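Local coordinates for Oxidored_FMN domain-containing protein (PDB 6L6J), which probably oxidises the amine 6-hydroxypseudooxynicotine, using bound FMN and a [4Fe-4S] cluster, and also carries ADP, at residues 27-32 with 358-363; 349-354 with 563-568; 528-533 with 557-562. All coordinates share one frame; numbering follows the deposited sequence.

Interaction 1. Residues 27-32 with 358-363; sequences VPHATA and SRIRCT. With FMN (flavin mononucleotide), chain B; SF4 (iron/sulfur cluster), chain C.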
loop_
_atom_site.group_PDB
_atom_site.type_symbol
_atom_site.label_atom_id
_atom_site.label_comp_id
_atom_site.label_asym_id
_atom_site.label_seq_id
_atom_site.Cartn_x
_atom_site.Cartn_y
_atom_site.Cartn_z
ATOM N N VAL A 27 -12.992 0.352 -4.246
ATOM C CA VAL A 27 -12.899 -1.041 -4.764
ATOM C C VAL A 27 -12.492 -1.942 -3.605
ATOM O O VAL A 27 -11.951 -1.466 -2.609
ATOM C CB VAL A 27 -11.934 -1.141 -5.955
ATOM C CG1 VAL A 27 -12.579 -0.592 -7.212
ATOM C CG2 VAL A 27 -10.600 -0.443 -5.689
ATOM N N PRO A 28 -12.786 -3.258 -3.675
ATOM C CA PRO A 28 -12.446 -4.180 -2.600
ATOM C C PRO A 28 -10.943 -4.093 -2.320
ATOM O O PRO A 28 -10.170 -4.202 -3.249
ATOM C CB PRO A 28 -12.795 -5.589 -3.117
ATOM C CG PRO A 28 -13.627 -5.377 -4.355
ATOM C CD PRO A 28 -13.446 -3.932 -4.806
ATOM N N HIS A 29 -10.578 -3.867 -1.065
ATOM C CA HIS A 29 -9.172 -3.885 -0.606
ATOM C C HIS A 29 -9.139 -4.347 0.853
ATOM O O HIS A 29 -9.882 -3.725 1.698
ATOM C CB HIS A 29 -8.503 -2.528 -0.864
ATOM C CG HIS A 29 -8.644 -1.552 0.251
ATOM N ND1 HIS A 29 -7.982 -1.723 1.442
ATOM C CD2 HIS A 29 -9.339 -0.399 0.346
ATOM C CE1 HIS A 29 -8.277 -0.722 2.247
ATOM N NE2 HIS A 29 -9.093 0.126 1.589
ATOM N N ALA A 30 -8.363 -5.408 1.116
ATOM C CA ALA A 30 -8.206 -6.054 2.439
ATOM C C ALA A 30 -7.647 -5.042 3.424
ATOM O O ALA A 30 -6.832 -4.204 3.016
ATOM C CB ALA A 30 -7.306 -7.258 2.353
ATOM N N THR A 31 -8.079 -5.140 4.677
ATOM C CA THR A 31 -7.601 -4.283 5.794
ATOM C C THR A 31 -6.863 -5.124 6.843
ATOM O O THR A 31 -6.304 -4.502 7.778
ATOM C CB THR A 31 -8.781 -3.518 6.409
ATOM O OG1 THR A 31 -9.855 -4.454 6.506
ATOM C CG2 THR A 31 -9.170 -2.305 5.593
ATOM N N ALA A 32 -6.884 -6.457 6.696
ATOM C CA ALA A 32 -6.295 -7.440 7.641
ATOM C C ALA A 32 -6.880 -7.282 9.048
ATOM O O ALA A 32 -6.163 -7.533 10.015
ATOM C CB ALA A 32 -4.794 -7.304 7.658
ATOM N N SER A 358 -1.060 -8.506 8.879
ATOM C CA SER A 358 -1.229 -7.553 10.001
ATOM C C SER A 358 -2.140 -6.387 9.592
ATOM O O SER A 358 -2.116 -6.005 8.422
ATOM C CB SER A 358 0.101 -7.044 10.506
ATOM O OG SER A 358 -0.070 -5.746 11.083
ATOM N N ARG A 359 -2.857 -5.817 10.572
ATOM C CA ARG A 359 -3.618 -4.530 10.474
ATOM C C ARG A 359 -2.938 -3.574 9.474
ATOM O O ARG A 359 -1.710 -3.384 9.562
ATOM C CB ARG A 359 -3.715 -3.865 11.861
ATOM C CG ARG A 359 -4.824 -2.833 11.992
ATOM C CD ARG A 359 -5.138 -2.447 13.424
ATOM N NE ARG A 359 -4.277 -1.371 13.913
ATOM C CZ ARG A 359 -3.217 -1.520 14.716
ATOM N NH1 ARG A 359 -2.832 -2.706 15.145
ATOM N NH2 ARG A 359 -2.532 -0.465 15.096
ATOM N N ILE A 360 -3.726 -2.986 8.581
ATOM C CA ILE A 360 -3.291 -2.019 7.521
ATOM C C ILE A 360 -2.801 -0.712 8.163
ATOM O O ILE A 360 -3.288 -0.350 9.230
ATOM C CB ILE A 360 -4.435 -1.768 6.515
ATOM C CG1 ILE A 360 -3.991 -0.888 5.334
ATOM C CG2 ILE A 360 -5.650 -1.173 7.208
ATOM C CD1 ILE A 360 -4.988 -0.830 4.199
ATOM N N ARG A 361 -1.839 -0.049 7.529
ATOM C CA ARG A 361 -1.373 1.320 7.887
ATOM C C ARG A 361 -1.146 2.106 6.592
ATOM O O ARG A 361 -1.090 1.465 5.535
ATOM C CB ARG A 361 -0.070 1.284 8.696
ATOM C CG ARG A 361 1.180 1.068 7.848
ATOM C CD ARG A 361 2.347 0.579 8.671
ATOM N NE ARG A 361 2.805 1.598 9.608
ATOM C CZ ARG A 361 3.734 1.397 10.536
ATOM N NH1 ARG A 361 4.290 0.200 10.663
ATOM N NH2 ARG A 361 4.088 2.386 11.345
ATOM N N CYS A 362 -0.952 3.421 6.696
ATOM C CA CYS A 362 -0.681 4.337 5.550
ATOM C C CYS A 362 0.396 5.357 5.932
ATOM O O CYS A 362 0.290 5.993 6.988
ATOM C CB CYS A 362 -1.938 5.070 5.101
ATOM S SG CYS A 362 -1.663 6.219 3.726
ATOM N N THR A 363 1.408 5.505 5.081
ATOM C CA THR A 363 2.503 6.490 5.274
ATOM C C THR A 363 1.922 7.916 5.378
ATOM O O THR A 363 2.455 8.744 6.221
ATOM C CB THR A 363 3.508 6.370 4.130
ATOM O OG1 THR A 363 3.803 4.976 4.057
ATOM C CG2 THR A 363 4.731 7.237 4.348
HETATM N N1 FMN B . -8.199 -6.217 -4.554
HETATM C C2 FMN B . -9.119 -7.223 -4.403
HETATM O O2 FMN B . -9.766 -7.560 -5.400
HETATM N N3 FMN B . -9.393 -7.843 -3.248
HETATM C C4 FMN B . -8.750 -7.504 -2.117
HETATM O O4 FMN B . -8.999 -8.077 -1.058
HETATM C C4A FMN B . -7.709 -6.440 -2.182
HETATM N N5 FMN B . -7.021 -6.056 -1.080
HETATM C C5A FMN B . -6.142 -5.033 -1.176
HETATM C C6 FMN B . -5.487 -4.582 -0.033
HETATM C C7 FMN B . -4.607 -3.524 -0.137
HETATM C C7M FMN B . -3.871 -3.101 1.076
HETATM C C8 FMN B . -4.381 -2.849 -1.421
HETATM C C8M FMN B . -3.401 -1.722 -1.562
HETATM C C9 FMN B . -5.019 -3.276 -2.555
HETATM C C9A FMN B . -5.909 -4.339 -2.493
HETATM N N10 FMN B . -6.609 -4.761 -3.633
HETATM C C10 FMN B . -7.500 -5.796 -3.494
HETATM C "C1'" FMN B . -6.431 -4.118 -4.974
HETATM C "C2'" FMN B . -7.244 -2.841 -5.067
HETATM O "O2'" FMN B . -8.609 -3.217 -5.040
HETATM C "C3'" FMN B . -6.981 -2.070 -6.326
HETATM O "O3'" FMN B . -7.418 -2.848 -7.441
HETATM C "C4'" FMN B . -5.518 -1.676 -6.528
HETATM O "O4'" FMN B . -4.957 -1.187 -5.287
HETATM C "C5'" FMN B . -5.372 -0.649 -7.643
HETATM O "O5'" FMN B . -6.086 0.516 -7.269
HETATM P P FMN B . -5.329 1.747 -6.539
HETATM O O1P FMN B . -4.316 2.261 -7.537
HETATM O O2P FMN B . -6.459 2.687 -6.255
HETATM O O3P FMN B . -4.704 1.152 -5.292
HETATM FE FE1 SF4 C . 1.710 4.581 0.717
HETATM FE FE2 SF4 C . -0.828 5.248 -0.785
HETATM FE FE3 SF4 C . -0.782 5.263 2.202
HETATM FE FE4 SF4 C . -0.696 2.649 0.691
HETATM S S1 SF4 C . -1.975 4.285 0.720
HETATM S S2 SF4 C . 0.536 3.588 2.163
HETATM S S3 SF4 C . 0.507 3.578 -0.767
HETATM S S4 SF4 C . 0.336 6.201 0.723
#
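The eight-stranded TIM barrel supplies segment 27-32, the loop that follows its first strand, 24-26, and runs along the flavin; segment 358-363 comes from the cysteine-bearing loop beyond helix 349-355. Ile360 and His29 meet at about a right angle. The isoleucine is extended, with CG1 anti to the backbone N (chi1 -174°), so CD1 reaches obliquely to His29 CE1 at 3.8 Å and lies 4.0 Å from the dimethylbenzene methyl C7M of FMN. Its other branch, CG2, turns back against Thr31, 4.0 Å from Thr31 CB. His29 has CG in the crowded position between backbone N and carbonyl carbon (chi1 89°). This lays CB 3.5 Å from C5A of FMN and leaves C6 of the flavin near the plane of the imidazole, at its edge. The rotation of the ring is fixed by ND1, which donates to Ala30 O at 3.2 Å: the oxygen lies close to the imidazole plane, although the nitrogen stands above the carbonyl plane. An alanine here would keep CB by the flavin but would probably cost Ile360 CD1 its imidazole neighbour and Ala30 O its side-chain donor, loosening the loop beside the isoalloxazine. The two backbones are joined by one hydrogen bond, Ile360 N to Thr31 O at 3.1 Å, bent at 145°. Beyond it, Ala32 points its methyl at Ser358 O, while the guanidinium of Arg359 forms a salt bridge with Glu370. Phe44 of helix 38-51 and Ile324 of helix 321-325 also touch Ile360. Each segment also holds a cofactor: Pro28 O accepts the ribityl hydroxyl O2' of FMN, and Cys362, with SG anti to its backbone N, ligates FE3 of the cluster at 2.0 Å.

Interaction 2. Residues 349-354 with 563-568; sequences ACTAEV and NTLEMV. With SF4 (iron/sulfur cluster), chain C; FMN (flavin mononucleotide), chain B.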
loop_
_atom_site.group_PDB
_atom_site.type_symbol
_atom_site.label_atom_id
_atom_site.label_comp_id
_atom_site.label_asym_id
_atom_site.label_seq_id
_atom_site.Cartn_x
_atom_site.Cartn_y
_atom_site.Cartn_z
ATOM N N ALA A 349 3.259 0.572 1.641
ATOM C CA ALA A 349 3.359 0.215 3.073
ATOM C C ALA A 349 2.015 -0.357 3.575
ATOM O O ALA A 349 2.044 -1.155 4.531
ATOM C CB ALA A 349 3.793 1.423 3.869
ATOM N N CYS A 350 0.876 0.036 2.970
ATOM C CA CYS A 350 -0.482 -0.534 3.230
ATOM C C CYS A 350 -0.504 -2.017 2.821
ATOM O O CYS A 350 -0.930 -2.881 3.599
ATOM C CB CYS A 350 -1.575 0.241 2.490
ATOM S SG CYS A 350 -1.213 0.621 0.752
ATOM N N THR A 351 -0.021 -2.275 1.623
ATOM C CA THR A 351 0.202 -3.609 1.013
ATOM C C THR A 351 1.090 -4.460 1.941
ATOM O O THR A 351 0.788 -5.688 2.147
ATOM C CB THR A 351 0.747 -3.343 -0.403
ATOM O OG1 THR A 351 -0.394 -2.949 -1.180
ATOM C CG2 THR A 351 1.455 -4.503 -1.040
ATOM N N ALA A 352 2.163 -3.865 2.466
ATOM C CA ALA A 352 3.217 -4.600 3.202
ATOM C C ALA A 352 2.597 -5.230 4.447
ATOM O O ALA A 352 2.789 -6.445 4.665
ATOM C CB ALA A 352 4.375 -3.689 3.542
ATOM N N GLU A 353 1.878 -4.432 5.241
ATOM C CA GLU A 353 1.281 -4.932 6.500
ATOM C C GLU A 353 0.343 -6.060 6.099
ATOM O O GLU A 353 0.516 -7.180 6.585
ATOM C CB GLU A 353 0.580 -3.800 7.251
ATOM C CG GLU A 353 1.531 -2.764 7.822
ATOM C CD GLU A 353 2.642 -3.350 8.678
ATOM O OE1 GLU A 353 3.751 -2.778 8.658
ATOM O OE2 GLU A 353 2.408 -4.403 9.346
ATOM N N VAL A 354 -0.548 -5.780 5.151
ATOM C CA VAL A 354 -1.590 -6.756 4.707
ATOM C C VAL A 354 -0.899 -8.046 4.244
ATOM O O VAL A 354 -1.418 -9.145 4.554
ATOM C CB VAL A 354 -2.536 -6.167 3.651
ATOM C CG1 VAL A 354 -3.490 -7.209 3.084
ATOM C CG2 VAL A 354 -3.304 -4.990 4.226
ATOM N N ASN A 563 6.663 -7.724 0.095
ATOM C CA ASN A 563 5.514 -7.201 0.880
ATOM C C ASN A 563 4.976 -5.897 0.267
ATOM O O ASN A 563 3.768 -5.673 0.347
ATOM C CB ASN A 563 5.879 -7.017 2.353
ATOM C CG ASN A 563 6.181 -8.322 3.057
ATOM O OD1 ASN A 563 5.659 -9.378 2.682
ATOM N ND2 ASN A 563 7.007 -8.253 4.095
ATOM N N THR A 564 5.831 -5.055 -0.311
ATOM C CA THR A 564 5.417 -3.818 -1.009
ATOM C C THR A 564 5.060 -4.167 -2.461
ATOM O O THR A 564 4.678 -3.249 -3.202
ATOM C CB THR A 564 6.534 -2.775 -0.941
ATOM O OG1 THR A 564 7.614 -3.325 -1.689
ATOM C CG2 THR A 564 6.981 -2.443 0.471
ATOM N N LEU A 565 5.186 -5.443 -2.848
ATOM C CA LEU A 565 4.917 -5.959 -4.209
ATOM C C LEU A 565 5.810 -5.227 -5.203
ATOM O O LEU A 565 5.310 -4.842 -6.272
ATOM C CB LEU A 565 3.448 -5.749 -4.557
ATOM C CG LEU A 565 2.446 -6.309 -3.559
ATOM C CD1 LEU A 565 1.042 -5.792 -3.883
ATOM C CD2 LEU A 565 2.483 -7.819 -3.544
ATOM N N GLU A 566 7.080 -5.029 -4.858
ATOM C CA GLU A 566 8.083 -4.364 -5.734
ATOM C C GLU A 566 9.200 -5.335 -6.124
ATOM O O GLU A 566 9.981 -4.977 -7.017
ATOM C CB GLU A 566 8.661 -3.125 -5.055
ATOM C CG GLU A 566 7.633 -2.034 -4.828
ATOM C CD GLU A 566 8.196 -0.812 -4.108
ATOM O OE1 GLU A 566 8.654 -0.957 -2.941
ATOM O OE2 GLU A 566 8.219 0.282 -4.717
ATOM N N MET A 567 9.293 -6.520 -5.512
ATOM C CA MET A 567 10.461 -7.418 -5.756
ATOM C C MET A 567 10.587 -7.675 -7.261
ATOM O O MET A 567 11.661 -7.394 -7.813
ATOM C CB MET A 567 10.382 -8.762 -5.024
ATOM C CG MET A 567 11.789 -9.326 -4.776
ATOM S SD MET A 567 11.900 -11.042 -4.216
ATOM C CE MET A 567 10.808 -10.967 -2.796
ATOM N N VAL A 568 9.509 -8.138 -7.897
ATOM C CA VAL A 568 9.528 -8.548 -9.329
ATOM C C VAL A 568 9.922 -7.349 -10.206
ATOM O O VAL A 568 10.544 -7.558 -11.237
ATOM C CB VAL A 568 8.175 -9.156 -9.736
ATOM C CG1 VAL A 568 7.049 -8.130 -9.627
ATOM C CG2 VAL A 568 8.209 -9.768 -11.128
HETATM FE FE1 SF4 C . 1.710 4.581 0.717
HETATM FE FE2 SF4 C . -0.828 5.248 -0.785
HETATM FE FE3 SF4 C . -0.782 5.263 2.202
HETATM FE FE4 SF4 C . -0.696 2.649 0.691
HETATM S S1 SF4 C . -1.975 4.285 0.720
HETATM S S2 SF4 C . 0.536 3.588 2.163
HETATM S S3 SF4 C . 0.507 3.578 -0.767
HETATM S S4 SF4 C . 0.336 6.201 0.723
HETATM N N1 FMN B . -8.199 -6.217 -4.554
HETATM C C2 FMN B . -9.119 -7.223 -4.403
HETATM O O2 FMN B . -9.766 -7.560 -5.400
HETATM N N3 FMN B . -9.393 -7.843 -3.248
HETATM C C4 FMN B . -8.750 -7.504 -2.117
HETATM O O4 FMN B . -8.999 -8.077 -1.058
HETATM C C4A FMN B . -7.709 -6.440 -2.182
HETATM N N5 FMN B . -7.021 -6.056 -1.080
HETATM C C5A FMN B . -6.142 -5.033 -1.176
HETATM C C6 FMN B . -5.487 -4.582 -0.033
HETATM C C7 FMN B . -4.607 -3.524 -0.137
HETATM C C7M FMN B . -3.871 -3.101 1.076
HETATM C C8 FMN B . -4.381 -2.849 -1.421
HETATM C C8M FMN B . -3.401 -1.722 -1.562
HETATM C C9 FMN B . -5.019 -3.276 -2.555
HETATM C C9A FMN B . -5.909 -4.339 -2.493
HETATM N N10 FMN B . -6.609 -4.761 -3.633
HETATM C C10 FMN B . -7.500 -5.796 -3.494
HETATM C "C1'" FMN B . -6.431 -4.118 -4.974
HETATM C "C2'" FMN B . -7.244 -2.841 -5.067
HETATM O "O2'" FMN B . -8.609 -3.217 -5.040
HETATM C "C3'" FMN B . -6.981 -2.070 -6.326
HETATM O "O3'" FMN B . -7.418 -2.848 -7.441
HETATM C "C4'" FMN B . -5.518 -1.676 -6.528
HETATM O "O4'" FMN B . -4.957 -1.187 -5.287
HETATM C "C5'" FMN B . -5.372 -0.649 -7.643
HETATM O "O5'" FMN B . -6.086 0.516 -7.269
HETATM P P FMN B . -5.329 1.747 -6.539
HETATM O O1P FMN B . -4.316 2.261 -7.537
HETATM O O2P FMN B . -6.459 2.687 -6.255
HETATM O O3P FMN B . -4.704 1.152 -5.292
#
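Thr351, Ala352 and Asn563 bury most of the surface where helix 349-355 meets the end of helix 561-564, part of the second alpha/beta domain. Thr351 splits its two branches between different neighbours. CG2, anti to the backbone N, is directed at Asn563 O, whereas OG1 faces the flavin, 3.3 Å from the methyl C8M of FMN. One residue on, Ala352 lies against Asn563 itself: the two CB atoms are 3.8 Å apart, and Ala352 CA offers its hydrogen to Asn563 O in a CA-H...O contact of 3.1 Å. Ala352 N is nearly as close to that oxygen, but at an angle too poor for a hydrogen bond. The chain then leaves the short helix at Leu565 with positive phi. Thr564 OG1 donates to the anti lone pair of Glu566 OE1 at 2.9 Å, and Glu566 also forms a salt bridge with Arg271. On helix 349-355, Cys350 ligates FE4 through SG at 2.1 Å. No conventional hydrogen bond links the two segments, so between them the contact rests on methyl groups and a CH donor, while Thr564 O takes a conventional bond from Asn348, just before the helix; the join is probably governed more by shape than by directed bonds.

Interaction 3. Residues 528-533 with 557-562; sequences EDYYYM and PSPWTH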
loop_
_atom_site.group_PDB
_atom_site.type_symbol
_atom_site.label_atom_id
_atom_site.label_comp_id
_atom_site.label_asym_id
_atom_site.label_seq_id
_atom_site.Cartn_x
_atom_site.Cartn_y
_atom_site.Cartn_z
ATOM N N GLU A 528 22.202 -4.952 3.786
ATOM C CA GLU A 528 21.804 -5.540 5.093
ATOM C C GLU A 528 20.610 -4.753 5.675
ATOM O O GLU A 528 20.339 -4.905 6.887
ATOM C CB GLU A 528 22.987 -5.478 6.062
ATOM C CG GLU A 528 23.985 -6.597 5.866
ATOM C CD GLU A 528 23.755 -7.789 6.772
ATOM O OE1 GLU A 528 23.885 -7.620 7.997
ATOM O OE2 GLU A 528 23.430 -8.870 6.252
ATOM N N ASP A 529 19.965 -3.901 4.870
ATOM C CA ASP A 529 18.771 -3.114 5.266
ATOM C C ASP A 529 17.520 -3.850 4.791
ATOM O O ASP A 529 16.555 -3.862 5.552
ATOM C CB ASP A 529 18.804 -1.707 4.678
ATOM C CG ASP A 529 17.480 -0.988 4.786
ATOM O OD1 ASP A 529 17.209 -0.426 5.852
ATOM O OD2 ASP A 529 16.725 -1.037 3.808
ATOM N N TYR A 530 17.543 -4.396 3.569
ATOM C CA TYR A 530 16.532 -5.348 3.019
ATOM C C TYR A 530 15.312 -4.603 2.447
ATOM O O TYR A 530 14.294 -5.271 2.087
ATOM C CB TYR A 530 16.078 -6.359 4.092
ATOM C CG TYR A 530 17.094 -7.396 4.516
ATOM C CD1 TYR A 530 18.400 -7.384 4.050
ATOM C CD2 TYR A 530 16.751 -8.386 5.423
ATOM C CE1 TYR A 530 19.325 -8.343 4.434
ATOM C CE2 TYR A 530 17.669 -9.333 5.851
ATOM C CZ TYR A 530 18.957 -9.318 5.351
ATOM O OH TYR A 530 19.807 -10.300 5.742
ATOM N N TYR A 531 15.355 -3.270 2.351
ATOM C CA TYR A 531 14.237 -2.489 1.738
ATOM C C TYR A 531 14.726 -1.777 0.463
ATOM O O TYR A 531 15.481 -2.384 -0.291
ATOM C CB TYR A 531 13.613 -1.671 2.872
ATOM C CG TYR A 531 12.303 -1.006 2.555
ATOM C CD1 TYR A 531 11.552 -1.355 1.447
ATOM C CD2 TYR A 531 11.821 0.016 3.349
ATOM C CE1 TYR A 531 10.373 -0.700 1.133
ATOM C CE2 TYR A 531 10.621 0.659 3.067
ATOM C CZ TYR A 531 9.893 0.311 1.946
ATOM O OH TYR A 531 8.708 0.941 1.650
ATOM N N TYR A 532 14.389 -0.514 0.236
ATOM C CA TYR A 532 14.588 0.184 -1.066
ATOM C C TYR A 532 15.940 0.905 -1.160
ATOM O O TYR A 532 16.382 1.151 -2.277
ATOM C CB TYR A 532 13.479 1.223 -1.246
ATOM C CG TYR A 532 13.488 2.305 -0.196
ATOM C CD1 TYR A 532 12.785 2.155 0.983
ATOM C CD2 TYR A 532 14.178 3.488 -0.385
ATOM C CE1 TYR A 532 12.743 3.151 1.946
ATOM C CE2 TYR A 532 14.157 4.493 0.565
ATOM C CZ TYR A 532 13.439 4.328 1.736
ATOM O OH TYR A 532 13.424 5.327 2.672
ATOM N N MET A 533 16.560 1.293 -0.044
ATOM C CA MET A 533 17.693 2.252 -0.076
ATOM C C MET A 533 18.863 1.698 -0.895
ATOM O O MET A 533 19.500 2.474 -1.623
ATOM C CB MET A 533 18.200 2.597 1.318
ATOM C CG MET A 533 19.361 3.586 1.312
ATOM S SD MET A 533 19.075 5.083 0.307
ATOM C CE MET A 533 18.257 6.138 1.505
ATOM N N PRO A 557 16.561 -10.520 -3.340
ATOM C CA PRO A 557 16.896 -9.100 -3.364
ATOM C C PRO A 557 15.783 -8.326 -2.644
ATOM O O PRO A 557 14.631 -8.639 -2.851
ATOM C CB PRO A 557 17.027 -8.747 -4.856
ATOM C CG PRO A 557 16.286 -9.843 -5.586
ATOM C CD PRO A 557 16.395 -11.068 -4.697
ATOM N N SER A 558 16.183 -7.365 -1.805
ATOM C CA SER A 558 15.325 -6.366 -1.114
ATOM C C SER A 558 14.111 -7.044 -0.500
ATOM O O SER A 558 12.974 -6.713 -0.843
ATOM C CB SER A 558 14.922 -5.270 -2.065
ATOM O OG SER A 558 16.070 -4.529 -2.471
ATOM N N PRO A 559 14.333 -7.997 0.433
ATOM C CA PRO A 559 13.295 -8.927 0.904
ATOM C C PRO A 559 11.935 -8.273 1.179
ATOM O O PRO A 559 10.903 -8.848 0.807
ATOM C CB PRO A 559 13.894 -9.473 2.195
ATOM C CG PRO A 559 15.350 -9.514 1.889
ATOM C CD PRO A 559 15.626 -8.258 1.084
ATOM N N TRP A 560 11.967 -7.088 1.793
ATOM C CA TRP A 560 10.740 -6.392 2.254
ATOM C C TRP A 560 9.808 -6.110 1.060
ATOM O O TRP A 560 8.576 -5.933 1.294
ATOM C CB TRP A 560 11.091 -5.099 2.997
ATOM C CG TRP A 560 9.869 -4.444 3.564
ATOM C CD1 TRP A 560 9.310 -3.253 3.207
ATOM C CD2 TRP A 560 8.996 -5.016 4.542
ATOM N NE1 TRP A 560 8.168 -3.029 3.922
ATOM C CE2 TRP A 560 7.947 -4.102 4.744
ATOM C CE3 TRP A 560 9.019 -6.201 5.283
ATOM C CZ2 TRP A 560 6.942 -4.333 5.678
ATOM C CZ3 TRP A 560 8.005 -6.443 6.178
ATOM C CH2 TRP A 560 6.977 -5.519 6.366
ATOM N N THR A 561 10.373 -6.033 -0.159
ATOM C CA THR A 561 9.624 -5.704 -1.397
ATOM C C THR A 561 8.719 -6.874 -1.791
ATOM O O THR A 561 7.777 -6.630 -2.528
ATOM C CB THR A 561 10.546 -5.225 -2.518
ATOM O OG1 THR A 561 11.486 -6.237 -2.872
ATOM C CG2 THR A 561 11.277 -3.962 -2.122
ATOM N N HIS A 562 8.931 -8.077 -1.269
ATOM C CA HIS A 562 7.932 -9.166 -1.388
ATOM C C HIS A 562 6.599 -8.623 -0.893
ATOM O O HIS A 562 5.562 -9.010 -1.446
ATOM C CB HIS A 562 8.340 -10.399 -0.580
ATOM C CG HIS A 562 7.336 -11.504 -0.629
ATOM N ND1 HIS A 562 7.032 -12.178 -1.812
ATOM C CD2 HIS A 562 6.571 -12.052 0.342
ATOM C CE1 HIS A 562 6.110 -13.094 -1.561
ATOM N NE2 HIS A 562 5.797 -13.022 -0.252
HETATM O O HOH W 1 6.846 -0.456 3.371
#
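Tight packing centres on a type I beta turn, Ser558 to Thr561, set against the loop that joins strand 522-527 to helix 533-542 in the second alpha/beta domain. Tyr530 O receives Trp560 N at 3.0 Å, nearly along the C=O axis and almost straight at 162°. Next to it, Ser558 OG donates to Tyr531 O at 3.1 Å from above the carbonyl plane. The turn itself is stiffened by Thr561, whose OG1 and N both bond to Ser558 O, the hydroxyl at 2.6 Å. Pro559 lies obliquely across Tyr530, its CG over the ring face in a CH-pi contact, 4.2 Å from the centroid; the phenol oxygen beyond is hydrogen-bonded to Thr553. Tyr531 and Trp560 form a T-shaped pair. Both have CG anti to the backbone N, and the five-membered ring of Trp560 presents its CD1 edge to one face of Tyr531, offset toward the rim, with planes at 80° and centroids 4.6 Å apart. Tyr532 CD1 sits over the centre of the opposite face. An Asx turn holds the backbone of Tyr531 in place, its N donating to Asp529 OD2 at 3.0 Å. The looser side lies at the polar ends of these two partly exposed residues, Tyr531 and Trp560, where Tyr531 OH and Trp560 NE1 are not bonded to each other. A single water lies in the indole plane, accepts from Trp560 NE1 at 2.9 Å and donates to Tyr531 OH at 2.9 Å. Direct backbone and hydroxyl bonds thus set how the turn lies on the loop, whereas the T-shaped rings are tied at their far ends through a water, a link likely to yield more easily than the bonds beneath it.

The three contacts run outward from the cofactors. Interactions 1 and 2 both touch FMN and the cluster, have centres 11 Å apart and alternate along the chain; Ser358 N probably donates to Glu353 O at 3.1 Å, tying the two together. Interaction 3 is nested within the loop closed by interaction 2, again 11 Å centre to centre. They share helix 561-564, Glu566 N probably bonds to Thr561 O at 2.9 Å, and Ala352 CB packs on Trp560 CZ2. Interactions 1 and 3 do not touch, their centres lying 21 Å apart. Even so, the side chain of Tyr531 comes within about 8 Å of the cluster, and that of Trp560 within about 12 Å of FMN.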